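Local coordinates for periplasmic binding protein/LacI transcriptional regulator (PDB 3CTP) that binds beta-D-xylulofuranose between the two lobes of its sugar-binding domain and probably acts as a DNA-binding transcriptional repressor of the LacI family, at residues 103-108 / 123-128; 111-116 / 134-139. One frame throughout, in Å; residues are numbered along the deposited sequence.

Overall arrangement
Helix 102-114 supplies the first segment of both contacts. Its early turns, 103-108, enter contact 1, and its last turn with the residues that follow, 111-116, enters contact 2. The chain then runs through strand 119-123. The loop after that strand turns back to the helix at 123-128 and closes contact 1. Further on, 134-139 reaches the C-terminal end of the helix and closes contact 2. The two loops therefore cross, and the contact centres lie about 12 Å apart. Together they fasten one helix to the connection between the neighbouring parallel strands 119-123 and 138-141. Both contacts also touch the second subunit.

Contact 1: 103-108 / 123-128; sequences EKEKTY and SRSQCE. With XLF (beta-D-xylulofuranose), chain C.
The carboxylate of Glu105 takes hold of the loop 123-128 with both oxygens. Glu105 OE1 accepts from the backbone N of Gln126 at 2.9 Å, with an N-H...O angle of 159°. Glu105 OE2 accepts from the hydroxyl OG of Ser125 at 2.5 Å. Both bonds use syn lone pairs. The Glu105 chain is extended, with CG anti to the backbone N (chi1 -178°), and this straight chain carries the carboxylate from the helix to the loop. OE2 also receives weak donation from a water that donates to Ser123 O, and it is hydrogen-bonded to Tyr131. Several donors thus surround this buried carboxylate and would tend to favour its ionised form.

Within the loop, Ser125 OG accepts from Cys127 N at 3.1 Å, an ST turn. The hydroxyl thereby links the turn to Glu105. Packing adds Cys127 SG, which lies 3.4 Å from Glu105 OE1 and 3.9 Å from Glu105 CG. An alanine here in place of Glu105 would probably leave Gln126 N and Ser125 OG without this acceptor and weaken the tie between helix and loop.

The loop that Glu105 grips also carries Arg124 of the sugar pocket. The guanidinium reaches away from the helix, and Arg124 NH2 donates to O4 of beta-D-xylulofuranose at 2.9 Å, with O4 in the guanidinium plane at its edge. A second bond from NH2, to O5, is weak. NH1 forms salt bridges to Asp100 and Asp213.

The contact joins helix 102-114 to the loop leaving strand 119-123. Glu105 also touches Met66 of strand 62-67, and Tyr108 reaches Glu83 and Leu93 of the second subunit.

Contact 2: 111-116 / 134-139; sequences VLQSHR and IDIPVV
Ile136 sends its methyl CD1 against the root of the Gln113 side chain, 3.6 Å from Gln113 CA. The nearest side-chain touch is Ile136 CD1 to Gln113 CB at 4.1 Å. CG1 is anti to the carbonyl carbon (chi1 -71°), and CD1 continues the extended chain to the helix. Ile136 CD1 also comes within 4.3 Å of Leu112 O.

The other touch brings the polar amide of Gln113 against aliphatic atoms. Gln113 NE2 lies 3.8 Å from Ile134 CA and 3.9 Å from Ile134 CB. The two side chains cross obliquely. Gln113 has CG anti to the backbone N (chi1 164°) and an extended chain beyond it, which carries the amide across to the loop.

The polar bonds lie within 111-116 and finish the helix. Val111 O accepts from three donors: His115 N, Ser114 OG at 2.8 Å and His115 ND1 at 2.9 Å. ND1 approaches from above the carbonyl plane, while the oxygen stays in the plane of the imidazole. Arg116, with positive phi, completes a Schellman motif. The His115 ring also meets Phe94 of the second subunit edge to face.

Residues 134-137 lead into strand 138-141, where Val139 pairs with strand 119-123. This is a small surface contact. Between the two segments the fit is by van der Waals touches of aliphatic groups and one amide, which suggests that close fit matters more here than directional bonding.

Contact 1: 103-108 / 123-128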
loop_
_atom_site.group_PDB
_atom_site.type_symbol
_atom_site.label_atom_id
_atom_site.label_comp_id
_atom_site.label_asym_id
_atom_site.label_seq_id
_atom_site.Cartn_x
_atom_site.Cartn_y
_atom_site.Cartn_z
ATOM N N GLU A 103 -16.429 14.590 -1.844
ATOM C CA GLU A 103 -16.372 15.519 -0.719
ATOM C C GLU A 103 -15.004 15.532 -0.018
ATOM O O GLU A 103 -14.554 16.567 0.468
ATOM C CB GLU A 103 -17.507 15.240 0.261
ATOM C CG GLU A 103 -18.881 15.211 -0.443
ATOM C CD GLU A 103 -19.191 16.445 -1.313
ATOM O OE1 GLU A 103 -18.927 17.593 -0.885
ATOM O OE2 GLU A 103 -19.728 16.261 -2.431
ATOM N N LYS A 104 -14.330 14.390 0.043
ATOM C CA LYS A 104 -12.970 14.396 0.591
ATOM C C LYS A 104 -12.040 15.183 -0.318
ATOM O O LYS A 104 -11.160 15.908 0.144
ATOM C CB LYS A 104 -12.428 12.971 0.766
ATOM C CG LYS A 104 -13.088 12.241 1.930
ATOM C CD LYS A 104 -12.636 10.795 2.007
ATOM C CE LYS A 104 -13.430 10.077 3.102
ATOM N NZ LYS A 104 -13.056 8.646 3.268
ATOM N N GLU A 105 -12.217 15.032 -1.622
ATOM C CA GLU A 105 -11.406 15.823 -2.548
ATOM C C GLU A 105 -11.654 17.314 -2.337
ATOM O O GLU A 105 -10.717 18.120 -2.289
ATOM C CB GLU A 105 -11.717 15.429 -4.005
ATOM C CG GLU A 105 -10.851 16.188 -4.977
ATOM C CD GLU A 105 -11.117 15.808 -6.414
ATOM O OE1 GLU A 105 -12.014 14.958 -6.673
ATOM O OE2 GLU A 105 -10.387 16.369 -7.272
ATOM N N LYS A 106 -12.924 17.702 -2.219
ATOM C CA LYS A 106 -13.222 19.118 -2.009
ATOM C C LYS A 106 -12.575 19.655 -0.728
ATOM O O LYS A 106 -12.026 20.768 -0.684
ATOM C CB LYS A 106 -14.747 19.315 -1.961
ATOM C CG LYS A 106 -15.163 20.740 -1.686
ATOM C CD LYS A 106 -16.693 20.874 -1.753
ATOM C CE LYS A 106 -17.241 20.639 -3.163
ATOM N NZ LYS A 106 -18.762 20.726 -3.200
ATOM N N THR A 107 -12.623 18.847 0.329
ATOM C CA THR A 107 -12.068 19.248 1.603
ATOM C C THR A 107 -10.562 19.436 1.485
ATOM O O THR A 107 -10.017 20.423 1.941
ATOM C CB THR A 107 -12.357 18.174 2.659
ATOM O OG1 THR A 107 -13.774 18.097 2.876
ATOM C CG2 THR A 107 -11.632 18.522 3.973
ATOM N N TYR A 108 -9.891 18.489 0.828
ATOM C CA TYR A 108 -8.430 18.605 0.705
ATOM C C TYR A 108 -8.019 19.751 -0.216
ATOM O O TYR A 108 -6.979 20.382 -0.022
ATOM C CB TYR A 108 -7.774 17.260 0.293
ATOM C CG TYR A 108 -7.573 16.449 1.543
ATOM C CD1 TYR A 108 -6.736 16.924 2.541
ATOM C CD2 TYR A 108 -8.263 15.287 1.759
ATOM C CE1 TYR A 108 -6.588 16.250 3.743
ATOM C CE2 TYR A 108 -8.125 14.587 2.974
ATOM C CZ TYR A 108 -7.283 15.089 3.952
ATOM O OH TYR A 108 -7.142 14.412 5.160
ATOM N N SER A 123 -5.462 13.402 -8.573
ATOM C CA SER A 123 -5.572 12.069 -9.171
ATOM C C SER A 123 -7.019 11.591 -9.224
ATOM O O SER A 123 -7.762 11.675 -8.223
ATOM C CB SER A 123 -4.682 11.023 -8.439
ATOM O OG SER A 123 -3.337 11.450 -8.417
ATOM N N ARG A 124 -7.422 11.080 -10.387
ATOM C CA ARG A 124 -8.723 10.454 -10.498
ATOM C C ARG A 124 -9.816 11.371 -9.916
ATOM O O ARG A 124 -10.741 10.934 -9.195
ATOM C CB ARG A 124 -8.703 9.056 -9.846
ATOM C CG ARG A 124 -9.646 8.087 -10.510
ATOM C CD ARG A 124 -9.123 6.657 -10.391
ATOM N NE ARG A 124 -9.222 6.153 -9.012
ATOM C CZ ARG A 124 -8.711 4.979 -8.638
ATOM N NH1 ARG A 124 -8.857 4.550 -7.387
ATOM N NH2 ARG A 124 -8.077 4.217 -9.543
ATOM N N SER A 125 -9.721 12.647 -10.259
ATOM C CA SER A 125 -10.623 13.651 -9.692
ATOM C C SER A 125 -12.088 13.423 -10.053
ATOM O O SER A 125 -12.410 13.044 -11.188
ATOM C CB SER A 125 -10.221 15.053 -10.197
ATOM O OG SER A 125 -11.127 16.045 -9.686
ATOM N N GLN A 126 -12.975 13.721 -9.100
ATOM C CA GLN A 126 -14.418 13.763 -9.373
ATOM C C GLN A 126 -15.020 15.168 -9.333
ATOM O O GLN A 126 -16.237 15.345 -9.489
ATOM C CB GLN A 126 -15.172 12.842 -8.429
ATOM C CG GLN A 126 -14.762 11.389 -8.637
ATOM C CD GLN A 126 -15.582 10.444 -7.805
ATOM O OE1 GLN A 126 -16.748 10.725 -7.480
ATOM N NE2 GLN A 126 -14.992 9.313 -7.451
ATOM N N CYS A 127 -14.184 16.169 -9.144
ATOM C CA CYS A 127 -14.672 17.551 -9.228
ATOM C C CYS A 127 -14.489 18.179 -10.595
ATOM O O CYS A 127 -13.906 17.597 -11.516
ATOM C CB CYS A 127 -13.960 18.423 -8.217
ATOM S SG CYS A 127 -14.036 17.724 -6.574
ATOM N N GLU A 128 -14.993 19.400 -10.698
ATOM C CA GLU A 128 -14.887 20.188 -11.893
ATOM C C GLU A 128 -14.945 21.617 -11.383
ATOM O O GLU A 128 -13.922 22.270 -11.230
ATOM C CB GLU A 128 -16.079 19.875 -12.797
ATOM C CG GLU A 128 -16.181 20.728 -14.046
ATOM C CD GLU A 128 -17.087 20.103 -15.091
ATOM O OE1 GLU A 128 -17.347 18.883 -14.995
ATOM O OE2 GLU A 128 -17.537 20.829 -16.007
HETATM O O4 XLF C . -7.862 4.410 -12.421
HETATM C C4 XLF C . -7.086 3.264 -12.781
HETATM C C5 XLF C . -7.684 2.063 -12.064
HETATM O O5 XLF C . -6.753 1.714 -11.034
HETATM C C3 XLF C . -5.674 3.373 -12.228
HETATM O O3 XLF C . -4.716 3.624 -13.264
HETATM C C2 XLF C . -5.487 2.012 -11.615
HETATM O O2 XLF C . -5.188 1.029 -12.627
HETATM C C1 XLF C . -4.434 1.999 -10.525
HETATM O O1 XLF C . -4.406 0.702 -9.911
HETATM O O HOH W 1 -8.038 14.480 -6.900
#

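Contact 2: 111-116 / 134-139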
loop_
_atom_site.group_PDB
_atom_site.type_symbol
_atom_site.label_atom_id
_atom_site.label_comp_id
_atom_site.label_asym_id
_atom_site.label_seq_id
_atom_site.Cartn_x
_atom_site.Cartn_y
_atom_site.Cartn_z
ATOM N N VAL A 111 -8.145 22.666 2.082
ATOM C CA VAL A 111 -7.066 22.619 3.058
ATOM C C VAL A 111 -5.719 22.930 2.381
ATOM O O VAL A 111 -4.912 23.710 2.903
ATOM C CB VAL A 111 -7.024 21.257 3.742
ATOM C CG1 VAL A 111 -5.815 21.166 4.642
ATOM C CG2 VAL A 111 -8.316 21.038 4.540
ATOM N N LEU A 112 -5.465 22.341 1.214
ATOM C CA LEU A 112 -4.220 22.650 0.497
ATOM C C LEU A 112 -4.130 24.130 0.131
ATOM O O LEU A 112 -3.072 24.749 0.252
ATOM C CB LEU A 112 -4.118 21.777 -0.762
ATOM C CG LEU A 112 -3.876 20.299 -0.435
ATOM C CD1 LEU A 112 -4.134 19.386 -1.637
ATOM C CD2 LEU A 112 -2.425 20.116 0.114
ATOM N N GLN A 113 -5.229 24.713 -0.338
ATOM C CA GLN A 113 -5.249 26.159 -0.637
ATOM C C GLN A 113 -4.959 26.998 0.608
ATOM O O GLN A 113 -4.213 27.986 0.551
ATOM C CB GLN A 113 -6.617 26.547 -1.216
ATOM C CG GLN A 113 -6.918 28.029 -1.229
ATOM C CD GLN A 113 -8.285 28.316 -1.824
ATOM O OE1 GLN A 113 -9.244 28.587 -1.099
ATOM N NE2 GLN A 113 -8.387 28.228 -3.146
ATOM N N SER A 114 -5.561 26.624 1.737
ATOM C CA SER A 114 -5.411 27.407 2.956
ATOM C C SER A 114 -3.973 27.332 3.455
ATOM O O SER A 114 -3.465 28.264 4.089
ATOM C CB SER A 114 -6.392 26.928 4.036
ATOM O OG SER A 114 -5.940 25.721 4.638
ATOM N N HIS A 115 -3.301 26.224 3.134
ATOM C CA HIS A 115 -1.878 26.036 3.479
ATOM C C HIS A 115 -0.908 26.556 2.421
ATOM O O HIS A 115 0.311 26.420 2.569
ATOM C CB HIS A 115 -1.597 24.562 3.774
ATOM C CG HIS A 115 -2.069 24.147 5.124
ATOM N ND1 HIS A 115 -3.385 23.825 5.380
ATOM C CD2 HIS A 115 -1.423 24.069 6.312
ATOM C CE1 HIS A 115 -3.523 23.536 6.661
ATOM N NE2 HIS A 115 -2.349 23.682 7.249
ATOM N N ARG A 116 -1.444 27.145 1.362
ATOM C CA ARG A 116 -0.636 27.837 0.370
ATOM C C ARG A 116 0.443 26.947 -0.236
ATOM O O ARG A 116 1.605 27.369 -0.392
ATOM C CB ARG A 116 0.024 29.084 0.980
ATOM C CG ARG A 116 -0.953 30.188 1.350
ATOM C CD ARG A 116 -0.175 31.413 1.836
ATOM N NE ARG A 116 -0.955 32.642 1.742
ATOM C CZ ARG A 116 -0.965 33.443 0.682
ATOM N NH1 ARG A 116 -0.242 33.138 -0.391
ATOM N NH2 ARG A 116 -1.710 34.540 0.688
ATOM N N ILE A 134 -9.910 28.297 -7.676
ATOM C CA ILE A 134 -8.674 28.109 -6.942
ATOM C C ILE A 134 -7.593 28.783 -7.766
ATOM O O ILE A 134 -7.643 28.765 -8.994
ATOM C CB ILE A 134 -8.371 26.624 -6.671
ATOM C CG1 ILE A 134 -7.483 26.029 -7.760
ATOM C CG2 ILE A 134 -9.667 25.833 -6.532
ATOM C CD1 ILE A 134 -7.016 24.622 -7.427
ATOM N N ASP A 135 -6.653 29.431 -7.094
ATOM C CA ASP A 135 -5.633 30.199 -7.782
ATOM C C ASP A 135 -4.275 29.574 -7.504
ATOM O O ASP A 135 -3.322 30.253 -7.126
ATOM C CB ASP A 135 -5.654 31.646 -7.291
ATOM C CG ASP A 135 -4.891 32.572 -8.200
ATOM O OD1 ASP A 135 -5.521 33.476 -8.790
ATOM O OD2 ASP A 135 -3.665 32.386 -8.335
ATOM N N ILE A 136 -4.206 28.264 -7.680
ATOM C CA ILE A 136 -3.003 27.506 -7.392
ATOM C C ILE A 136 -2.831 26.582 -8.583
ATOM O O ILE A 136 -3.823 26.063 -9.097
ATOM C CB ILE A 136 -3.174 26.657 -6.119
ATOM C CG1 ILE A 136 -3.209 27.549 -4.872
ATOM C CG2 ILE A 136 -2.035 25.669 -5.973
ATOM C CD1 ILE A 136 -3.310 26.760 -3.568
ATOM N N PRO A 137 -1.592 26.388 -9.045
ATOM C CA PRO A 137 -1.360 25.492 -10.187
ATOM C C PRO A 137 -1.825 24.070 -9.901
ATOM O O PRO A 137 -1.573 23.542 -8.804
ATOM C CB PRO A 137 0.168 25.503 -10.339
ATOM C CG PRO A 137 0.556 26.913 -9.819
ATOM C CD PRO A 137 -0.387 27.162 -8.670
ATOM N N VAL A 138 -2.469 23.456 -10.888
ATOM C CA VAL A 138 -2.973 22.087 -10.759
ATOM C C VAL A 138 -2.651 21.330 -12.041
ATOM O O VAL A 138 -2.783 21.889 -13.146
ATOM C CB VAL A 138 -4.536 22.055 -10.621
ATOM C CG1 VAL A 138 -5.054 20.605 -10.652
ATOM C CG2 VAL A 138 -4.985 22.751 -9.349
ATOM N N VAL A 139 -2.213 20.076 -11.909
ATOM C CA VAL A 139 -2.228 19.124 -13.021
ATOM C C VAL A 139 -3.017 17.892 -12.573
ATOM O O VAL A 139 -3.138 17.640 -11.366
ATOM C CB VAL A 139 -0.845 18.702 -13.511
ATOM C CG1 VAL A 139 -0.088 19.932 -14.018
ATOM C CG2 VAL A 139 -0.030 17.992 -12.403
#